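Local coordinates for DNA replication regulator protein HobA (Helicobacter pylori, PDB 2UVP), which is required for initiating DNA replication and increases the binding of the initiator DnaA to the oriC region, forming dimers and homotetramers, at residues M117-V121 / I132-K136; E82-L86 / L176-Y181; S29-E33 / K164-L168; H49-S55 / Y113-M117. All blocks are in the same frame, centred on the assembly; numbering follows the deposited sequence. Where two conformers were deposited one is given.

How the contacts relate
From the N terminus, the chain first meets 29-33, the bend after helix 10-28, which pairs far ahead with 164-168 on helix 161-180 (contact 3). Contacts 4 and 1 lie nested inside that long loop. Contact 4 joins the end of helix 39-51 and the start of strand 55-60 to 113-117. Contact 1 begins where contact 4 ends, at Met117, and closes a short loop from strand 116-121 to helix 127-133. Contact 2 joins 82-86 to 176-181. It encloses contact 1, crosses contacts 3 and 4, and packs on contact 4 through Leu180 and Leu51. Contacts 1 and 4 involve the sheet; contacts 2 and 3 join loops to helix 161-180.

Contact 1: M117-V121 / I132-K136; sequences MFWHV and ILLSK
Residues 117-121 form an extended strand. Residues 132-133 are helical, and Ser135-Lys136 are loop. Phe118 and Leu133 are the closest backbone pair, with CA to CA 7.2 Å. Ser135 N and Ser135 OG (chi1 p) both hydrogen-bond to Ile132 O, at 3.0 and 2.6 Å. No hydrogen bond crosses between the segments, so the contact is made by side chains. Phe118 (m) and His120 (t) point toward the helix, while Trp119 points away. Ile132 CG2 is 3.6 Å from the Phe118 ring centroid, over one face, a CH-pi contact; its closest ring atom is Phe118 CZ at 3.4 Å. Leu133 (m, t) bridges Phe118 and His120: Leu133 CD2 is 3.7 Å from Phe118 CB, and Leu133 CD1 is 4.0 Å from His120 CG. His120 ND1 is hydrogen-bonded to Ser59 OG, and His120 NE2 to Lys123 O. Strand 116-121, helix 127-133 and strand 139-143 make a beta-alpha-beta unit, with buried helix-on-strand packing as in parallel alpha/beta folds such as the SIS fold.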
# COMPACT_ATOMS: atom_id res chain seq x y z
N MET A 117 14.90 12.77 12.09
CA MET A 117 14.67 12.35 13.46
C MET A 117 13.73 11.16 13.37
O MET A 117 12.76 11.21 12.61
CB MET A 117 14.05 13.47 14.30
CG MET A 117 13.52 12.99 15.65
SD MET A 117 12.70 14.27 16.64
CE MET A 117 14.12 15.11 17.33
N PHE A 118 14.05 10.09 14.10
CA PHE A 118 13.22 8.88 14.08
C PHE A 118 12.13 9.00 15.12
O PHE A 118 12.41 9.25 16.29
CB PHE A 118 14.04 7.64 14.39
CG PHE A 118 15.05 7.31 13.35
CD1 PHE A 118 14.67 6.85 12.10
CD2 PHE A 118 16.40 7.46 13.63
CE1 PHE A 118 15.62 6.53 11.12
CE2 PHE A 118 17.37 7.16 12.66
CZ PHE A 118 16.98 6.69 11.41
N TRP A 119 10.89 8.81 14.70
CA TRP A 119 9.77 8.79 15.66
C TRP A 119 9.22 7.39 15.60
O TRP A 119 8.65 6.98 14.58
CB TRP A 119 8.71 9.79 15.24
CG TRP A 119 7.47 9.87 16.09
CD1 TRP A 119 7.12 9.08 17.17
CD2 TRP A 119 6.41 10.80 15.91
NE1 TRP A 119 5.90 9.48 17.67
CE2 TRP A 119 5.44 10.52 16.90
CE3 TRP A 119 6.18 11.82 14.99
CZ2 TRP A 119 4.27 11.28 17.02
CZ3 TRP A 119 5.03 12.57 15.10
CH2 TRP A 119 4.07 12.29 16.12
N HIS A 120 9.40 6.62 16.67
CA HIS A 120 8.98 5.22 16.62
C HIS A 120 7.96 4.97 17.70
O HIS A 120 8.13 5.44 18.83
CB HIS A 120 10.15 4.25 16.76
CG HIS A 120 9.72 2.82 16.79
ND1 HIS A 120 9.35 2.13 15.65
CD2 HIS A 120 9.50 1.98 17.83
CE1 HIS A 120 8.98 0.91 15.99
NE2 HIS A 120 9.02 0.81 17.31
N VAL A 121 6.93 4.20 17.37
CA VAL A 121 5.89 3.83 18.33
C VAL A 121 5.77 2.32 18.49
O VAL A 121 5.46 1.60 17.53
CB VAL A 121 4.51 4.38 17.91
CG1 VAL A 121 3.47 4.06 19.00
CG2 VAL A 121 4.62 5.89 17.67
N ILE A 132 19.36 1.11 14.73
CA ILE A 132 19.14 2.44 14.16
C ILE A 132 18.69 3.41 15.26
O ILE A 132 19.19 4.54 15.37
CB ILE A 132 18.13 2.35 12.98
CG1 ILE A 132 18.91 2.10 11.69
CG2 ILE A 132 17.29 3.61 12.86
CD1 ILE A 132 18.05 1.69 10.52
N LEU A 133 17.77 2.95 16.10
CA LEU A 133 17.23 3.79 17.16
C LEU A 133 18.28 4.07 18.22
O LEU A 133 18.25 5.11 18.87
CB LEU A 133 15.96 3.16 17.74
CG LEU A 133 14.81 3.01 16.73
CD1 LEU A 133 13.61 2.38 17.39
CD2 LEU A 133 14.43 4.33 16.07
N LEU A 134 19.23 3.14 18.37
CA LEU A 134 20.39 3.29 19.26
C LEU A 134 21.44 4.29 18.75
O LEU A 134 22.35 4.69 19.50
CB LEU A 134 21.06 1.92 19.46
CG LEU A 134 21.05 1.18 20.80
CD1 LEU A 134 20.00 1.65 21.80
CD2 LEU A 134 20.94 -0.32 20.57
N SER A 135 21.31 4.69 17.48
CA SER A 135 22.30 5.53 16.82
C SER A 135 22.33 6.98 17.32
O SER A 135 21.59 7.35 18.23
CB SER A 135 22.11 5.48 15.30
OG SER A 135 21.02 6.29 14.88
N LYS A 136 23.21 7.78 16.71
CA LYS A 136 23.40 9.19 17.04
C LYS A 136 22.22 10.04 16.59
O LYS A 136 22.01 11.14 17.11
CB LYS A 136 24.68 9.75 16.37
CG LYS A 136 25.72 8.70 15.93
CD LYS A 136 25.38 8.12 14.54
CE LYS A 136 25.82 6.66 14.42
NZ LYS A 136 25.30 5.80 15.53

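Contact 2: E82-L86 / L176-Y181; sequences ERPLL and LFSVLY
Residues 83-86 are extended without forming a regular strand; Glu82 is not extended. They run past residues 176-180, the end of helix 161-180, which Tyr181 leaves. The nearest CA pairs are Arg83 with Phe177 at 9.1 Å and Pro84 with Leu180 at 9.6 Å, a spacing filled by side chains. Phe177 (m) is the main bump. It fits a hollow lined by Arg83, Pro84 and Leu86. The Arg83 side chain (m, t, p) starts sideways but brings its end to the helix, so that Phe177 CZ sits over one guanidinium face, 3.3 Å from Arg83 NH2. Arg83 NH2 is hydrogen-bonded to Leu75 O. Pro84 CD is 4.0 Å from Phe177 CE2, and Pro84 CG is 4.3 Å from Leu180 CD1. Leu86 CD1 is 4.1 Å from Leu176 CD2 and 4.5 Å from Phe177 CZ. Tyr181 (m) brings its OH to 4.0 Å from Arg83 CA. The loop before strand 88-90 thus lies on helix 161-180, with helix 39-51 alongside, touched by Leu86 and Leu180.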
# COMPACT_ATOMS: atom_id res chain seq x y z
N GLU A 82 -4.35 26.47 5.67
CA GLU A 82 -3.26 27.42 5.90
C GLU A 82 -2.00 26.80 6.52
O GLU A 82 -0.98 27.48 6.69
CB GLU A 82 -3.75 28.60 6.75
CG GLU A 82 -4.50 29.66 5.95
CD GLU A 82 -4.85 30.87 6.79
OE1 GLU A 82 -4.12 31.87 6.71
OE2 GLU A 82 -5.84 30.80 7.54
N ARG A 83 -2.06 25.50 6.83
CA ARG A 83 -0.96 24.80 7.49
C ARG A 83 0.28 24.67 6.60
O ARG A 83 0.16 24.63 5.36
CB ARG A 83 -1.38 23.39 7.89
CG ARG A 83 -2.58 23.27 8.80
CD ARG A 83 -3.10 21.86 8.75
NE ARG A 83 -2.12 20.87 9.23
CZ ARG A 83 -2.15 20.34 10.46
NH1 ARG A 83 -3.07 20.73 11.34
NH2 ARG A 83 -1.26 19.44 10.82
N PRO A 84 1.46 24.56 7.21
CA PRO A 84 2.65 24.23 6.43
C PRO A 84 2.57 22.78 5.97
O PRO A 84 1.85 21.98 6.58
CB PRO A 84 3.79 24.36 7.44
CG PRO A 84 3.14 24.10 8.78
CD PRO A 84 1.77 24.71 8.66
N LEU A 85 3.30 22.44 4.92
CA LEU A 85 3.51 21.05 4.57
C LEU A 85 4.64 20.51 5.43
O LEU A 85 5.81 20.89 5.25
CB LEU A 85 3.87 20.91 3.09
CG LEU A 85 4.12 19.49 2.56
CD1 LEU A 85 2.87 18.60 2.68
CD2 LEU A 85 4.59 19.56 1.11
N LEU A 86 4.33 19.61 6.35
CA LEU A 86 5.37 19.19 7.31
C LEU A 86 6.21 18.06 6.77
O LEU A 86 5.73 17.24 6.00
CB LEU A 86 4.77 18.81 8.66
CG LEU A 86 4.02 19.92 9.38
CD1 LEU A 86 3.19 19.24 10.46
CD2 LEU A 86 5.02 20.91 10.00
N LEU A 176 2.79 21.59 19.00
CA LEU A 176 3.45 22.06 17.77
C LEU A 176 2.84 23.34 17.18
O LEU A 176 3.57 24.29 16.90
CB LEU A 176 3.43 20.95 16.71
CG LEU A 176 3.93 21.31 15.32
CD1 LEU A 176 5.37 21.79 15.35
CD2 LEU A 176 3.78 20.09 14.39
N PHE A 177 1.52 23.36 16.98
CA PHE A 177 0.88 24.50 16.35
C PHE A 177 0.76 25.67 17.29
O PHE A 177 0.81 26.84 16.86
CB PHE A 177 -0.45 24.10 15.72
CG PHE A 177 -0.28 23.44 14.40
CD1 PHE A 177 -0.00 22.08 14.33
CD2 PHE A 177 -0.32 24.18 13.23
CE1 PHE A 177 0.20 21.45 13.12
CE2 PHE A 177 -0.10 23.57 12.00
CZ PHE A 177 0.16 22.21 11.94
N SER A 178 0.65 25.38 18.58
CA SER A 178 0.75 26.43 19.58
C SER A 178 2.05 27.20 19.44
O SER A 178 2.04 28.43 19.52
CB SER A 178 0.58 25.88 21.00
OG SER A 178 -0.79 25.57 21.21
N VAL A 179 3.17 26.52 19.22
CA VAL A 179 4.40 27.29 19.00
C VAL A 179 4.50 27.89 17.60
O VAL A 179 4.92 29.04 17.45
CB VAL A 179 5.74 26.64 19.56
CG1 VAL A 179 5.51 25.40 20.43
CG2 VAL A 179 6.79 26.43 18.50
N LEU A 180 4.04 27.16 16.58
CA LEU A 180 4.03 27.70 15.22
C LEU A 180 3.18 28.96 15.08
O LEU A 180 3.56 29.90 14.36
CB LEU A 180 3.58 26.64 14.21
CG LEU A 180 4.63 25.60 13.86
CD1 LEU A 180 4.00 24.49 13.00
CD2 LEU A 180 5.81 26.24 13.13
N TYR A 181 2.04 28.99 15.74
CA TYR A 181 1.14 30.13 15.65
C TYR A 181 1.39 31.12 16.78
O TYR A 181 0.48 31.82 17.22
CB TYR A 181 -0.33 29.66 15.59
CG TYR A 181 -0.69 28.85 14.35
CD1 TYR A 181 0.13 28.86 13.22
CD2 TYR A 181 -1.85 28.09 14.30
CE1 TYR A 181 -0.19 28.11 12.07
CE2 TYR A 181 -2.20 27.34 13.16
CZ TYR A 181 -1.36 27.36 12.05
OH TYR A 181 -1.69 26.64 10.91

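Contact 3: S29-E33 / K164-L168; sequences SGWLE and KLLQL
Residues 29-33 form a bend after a long helix. Glu33 N bonds to Gly30 O at 3.0 Å, and 31-33 have helical backbone angles. Residues 164-168 are helix, with Leu168 N bonded to Lys164 O at 2.8 Å. The closest CA pair is Leu32 and Lys164, at 8.7 Å. Trp31 takes chi1 p and chi2 -83°, which lays its indole against the helix. Lys164 is stretched (m, t, t, t) over one indole face. Lys164 CG is 3.6 Å from Trp31 CE2, and Lys164 CD makes a CH-pi contact 3.7 Å from the Trp31 six-membered ring centroid. Lys164 NZ is 4.5 Å from the Trp31 five-membered ring centroid, an off-centre cation-pi contact, and makes a salt bridge with Asp158 OD2. Gln167 (t, t) extends to the indole edge, where Trp31 NE1 donates to Gln167 OE1 at 2.8 Å. Gln167 NE2 donates to a water at 2.9 Å, which donates to Ser29 O at 2.7 Å and accepts from Leu32 N at 3.0 Å. Leu32 (t, p) and Leu168 (m, t) add apolar contacts, with Leu32 CD1 and Trp31 CH2 each 4.0 Å from Leu168 CD2. Gln21 of a neighbouring subunit also bonds Gln167 NE2. Glu33, outside the contact, binds calcium of unknown physiological relevance. The contact joins the bend after the N-terminal helix to helix 161-180 beside a subunit interface of the HobA homotetramer.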
# COMPACT_ATOMS: atom_id res chain seq x y z
N SER A 29 -8.94 8.77 33.11
CA SER A 29 -8.83 9.94 32.24
C SER A 29 -7.78 10.96 32.69
O SER A 29 -7.35 11.79 31.88
CB SER A 29 -10.19 10.64 32.12
OG SER A 29 -10.55 11.31 33.33
N GLY A 30 -7.38 10.92 33.97
CA GLY A 30 -6.34 11.84 34.45
C GLY A 30 -4.94 11.25 34.46
O GLY A 30 -4.02 11.83 35.04
N TRP A 31 -4.74 10.14 33.74
CA TRP A 31 -3.48 9.41 33.75
C TRP A 31 -2.31 10.30 33.34
O TRP A 31 -1.20 10.17 33.86
CB TRP A 31 -3.57 8.18 32.82
CG TRP A 31 -3.52 8.54 31.36
CD1 TRP A 31 -4.56 8.96 30.58
CD2 TRP A 31 -2.35 8.56 30.52
NE1 TRP A 31 -4.11 9.23 29.30
CE2 TRP A 31 -2.76 9.00 29.23
CE3 TRP A 31 -0.99 8.25 30.72
CZ2 TRP A 31 -1.87 9.12 28.16
CZ3 TRP A 31 -0.09 8.38 29.64
CH2 TRP A 31 -0.55 8.81 28.38
N LEU A 32 -2.53 11.22 32.40
CA LEU A 32 -1.41 12.02 31.88
C LEU A 32 -0.88 13.03 32.91
O LEU A 32 0.27 13.40 32.86
CB LEU A 32 -1.78 12.67 30.54
CG LEU A 32 -0.65 13.25 29.68
CD1 LEU A 32 0.54 12.32 29.55
CD2 LEU A 32 -1.27 13.58 28.29
N GLU A 33 -1.73 13.44 33.85
CA GLU A 33 -1.31 14.32 34.96
C GLU A 33 -0.30 13.61 35.86
O GLU A 33 0.52 14.26 36.52
CB GLU A 33 -2.52 14.72 35.79
CG GLU A 33 -3.54 15.56 35.04
CD GLU A 33 -4.52 16.21 35.99
OE1 GLU A 33 -4.05 16.89 36.92
OE2 GLU A 33 -5.75 16.05 35.81
N LYS A 164 -4.81 6.33 24.63
CA LYS A 164 -3.67 7.11 25.08
C LYS A 164 -2.80 7.53 23.91
O LYS A 164 -2.27 8.64 23.88
CB LYS A 164 -2.85 6.29 26.09
CG LYS A 164 -3.64 6.03 27.39
CD LYS A 164 -2.79 5.35 28.50
CE LYS A 164 -3.73 5.10 29.71
NZ LYS A 164 -3.05 4.39 30.81
N LEU A 165 -2.68 6.65 22.92
CA LEU A 165 -1.93 7.02 21.72
C LEU A 165 -2.56 8.24 21.03
O LEU A 165 -1.86 9.18 20.68
CB LEU A 165 -1.81 5.83 20.76
CG LEU A 165 -0.90 4.68 21.24
CD1 LEU A 165 -1.01 3.49 20.30
CD2 LEU A 165 0.57 5.15 21.34
N LEU A 166 -3.87 8.22 20.83
CA LEU A 166 -4.58 9.37 20.26
C LEU A 166 -4.35 10.62 21.10
O LEU A 166 -4.14 11.72 20.57
CB LEU A 166 -6.09 9.10 20.15
CG LEU A 166 -6.51 7.95 19.24
CD1 LEU A 166 -8.02 7.95 19.17
CD2 LEU A 166 -5.93 8.13 17.84
N GLN A 167 -4.43 10.45 22.41
CA GLN A 167 -4.36 11.57 23.32
C GLN A 167 -2.96 12.21 23.25
O GLN A 167 -2.82 13.45 23.20
CB GLN A 167 -4.70 11.10 24.72
CG GLN A 167 -4.88 12.27 25.67
CD GLN A 167 -5.13 11.82 27.10
OE1 GLN A 167 -5.47 10.66 27.35
NE2 GLN A 167 -4.88 12.73 28.04
N LEU A 168 -1.93 11.37 23.22
CA LEU A 168 -0.55 11.90 23.10
C LEU A 168 -0.33 12.57 21.75
O LEU A 168 0.35 13.60 21.66
CB LEU A 168 0.47 10.79 23.30
CG LEU A 168 0.54 10.23 24.73
CD1 LEU A 168 1.28 8.91 24.69
CD2 LEU A 168 1.17 11.27 25.74
O HOH W 1 -4.88 12.20 30.90

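Contact 4: H49-S55 / Y113-M117; sequences HVLNGGS and YQNPM
Two backbone hydrogen bonds join the segments. Ser55 N donates to Asn115 O at 3.0 Å, and Met117 N to Ser55 O at 2.9 Å, though the position of Ser55 O is less certain. They set Ser55 beside Pro116 in a parallel bridge, CA to CA 4.7 Å. Two waters extend the polar contact. One lies 2.7 Å from Ser55 OG and accepts from Asn115 N at 2.9 Å. The other donates to Asn52 O at 2.6 Å and accepts from Asn115 ND2 at 2.9 Å. Asn115 (chi1 t) thereby reaches back along the turn after the helix. Helix 39-51 ends in a Schellman motif, with Gly54 N to His49 O at 2.9 Å and Gly53 N to Val50 O at 3.1 Å. Gly53 is the C-prime residue, with phi 88°. At Gly54 a side chain would strike the His49 ring. His49 (chi1 t) brings its NE2 to 3.0 Å from Asn115 O. In Met117 (t, t, m), CB lies over one face of the imidazole, 3.5 Å from the His49 ring centroid, and SD approaches it obliquely at 4.4 Å. Ser55 OG lies 3.2 Å from Pro116 CA. Tyr113 meets Tyr113 of a neighbouring subunit. Here two neighbouring strands, 55-60 and 116-121, begin side by side, each entered from a preceding helix, as in the parallel alpha/beta sheet of the SIS fold.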
# COMPACT_ATOMS: atom_id res chain seq x y z
N HIS A 49 13.08 20.50 16.53
CA HIS A 49 13.58 19.80 15.35
C HIS A 49 12.78 20.20 14.13
O HIS A 49 13.34 20.56 13.08
CB HIS A 49 13.53 18.30 15.56
CG HIS A 49 14.12 17.51 14.43
ND1 HIS A 49 13.36 16.86 13.49
CD2 HIS A 49 15.41 17.29 14.09
CE1 HIS A 49 14.15 16.24 12.63
NE2 HIS A 49 15.40 16.51 12.96
N VAL A 50 11.46 20.15 14.25
CA VAL A 50 10.58 20.59 13.17
C VAL A 50 10.85 22.04 12.79
O VAL A 50 10.99 22.35 11.61
CB VAL A 50 9.10 20.35 13.53
CG1 VAL A 50 8.17 21.04 12.51
CG2 VAL A 50 8.82 18.84 13.63
N LEU A 51 10.99 22.92 13.78
CA LEU A 51 11.24 24.34 13.51
C LEU A 51 12.55 24.58 12.80
O LEU A 51 12.70 25.57 12.08
CB LEU A 51 11.25 25.12 14.83
CG LEU A 51 9.93 25.72 15.29
CD1 LEU A 51 8.68 24.87 15.02
CD2 LEU A 51 10.06 26.09 16.77
N ASN A 52 13.51 23.70 13.06
CA ASN A 52 14.84 23.81 12.50
C ASN A 52 14.94 23.23 11.08
O ASN A 52 16.04 23.17 10.52
CB ASN A 52 15.83 23.13 13.43
CG ASN A 52 16.19 23.99 14.63
OD1 ASN A 52 16.02 25.20 14.62
ND2 ASN A 52 16.71 23.35 15.68
N GLY A 53 13.80 22.83 10.51
CA GLY A 53 13.76 22.24 9.17
C GLY A 53 13.96 20.74 9.14
O GLY A 53 14.14 20.14 8.05
N GLY A 54 13.92 20.12 10.31
CA GLY A 54 14.12 18.67 10.43
C GLY A 54 12.98 17.84 9.85
O GLY A 54 11.84 18.29 9.77
N SER A 55 13.31 16.62 9.43
CA SER A 55 12.32 15.66 8.95
C SER A 55 11.98 14.64 10.05
O SER A 55 12.80 14.36 10.94
CB SER A 55 12.84 14.94 7.68
OG SER A 55 14.07 14.29 7.94
N TYR A 113 18.85 12.19 3.76
CA TYR A 113 18.10 13.24 4.45
C TYR A 113 19.02 14.27 5.08
O TYR A 113 20.06 13.92 5.64
CB TYR A 113 17.20 12.62 5.53
CG TYR A 113 16.21 11.62 4.96
CD1 TYR A 113 15.01 12.06 4.38
CD2 TYR A 113 16.48 10.25 4.97
CE1 TYR A 113 14.11 11.14 3.82
CE2 TYR A 113 15.58 9.33 4.42
CZ TYR A 113 14.40 9.79 3.85
OH TYR A 113 13.50 8.89 3.28
N GLN A 114 18.62 15.53 4.98
CA GLN A 114 19.41 16.62 5.54
C GLN A 114 19.47 16.55 7.06
O GLN A 114 20.54 16.79 7.65
CB GLN A 114 18.85 17.97 5.10
CG GLN A 114 19.11 18.33 3.64
CD GLN A 114 18.85 19.80 3.37
OE1 GLN A 114 18.35 20.18 2.31
NE2 GLN A 114 19.18 20.64 4.34
N ASN A 115 18.35 16.22 7.70
CA ASN A 115 18.27 16.33 9.17
C ASN A 115 17.13 15.45 9.69
O ASN A 115 16.11 15.98 10.11
CB ASN A 115 18.06 17.81 9.55
CG ASN A 115 18.07 18.06 11.05
OD1 ASN A 115 18.56 17.26 11.84
ND2 ASN A 115 17.53 19.20 11.44
N PRO A 116 17.31 14.11 9.68
CA PRO A 116 16.20 13.24 10.10
C PRO A 116 16.11 13.08 11.62
O PRO A 116 17.10 13.21 12.32
CB PRO A 116 16.58 11.91 9.47
CG PRO A 116 18.11 11.90 9.58
CD PRO A 116 18.50 13.33 9.28
N MET A 117 14.90 12.77 12.09
CA MET A 117 14.67 12.35 13.46
C MET A 117 13.73 11.16 13.37
O MET A 117 12.76 11.21 12.61
CB MET A 117 14.05 13.47 14.30
CG MET A 117 13.52 12.99 15.65
SD MET A 117 12.70 14.27 16.64
CE MET A 117 14.12 15.11 17.33
O HOH W 2 17.13 21.15 9.27
O HOH W 3 15.69 15.91 6.52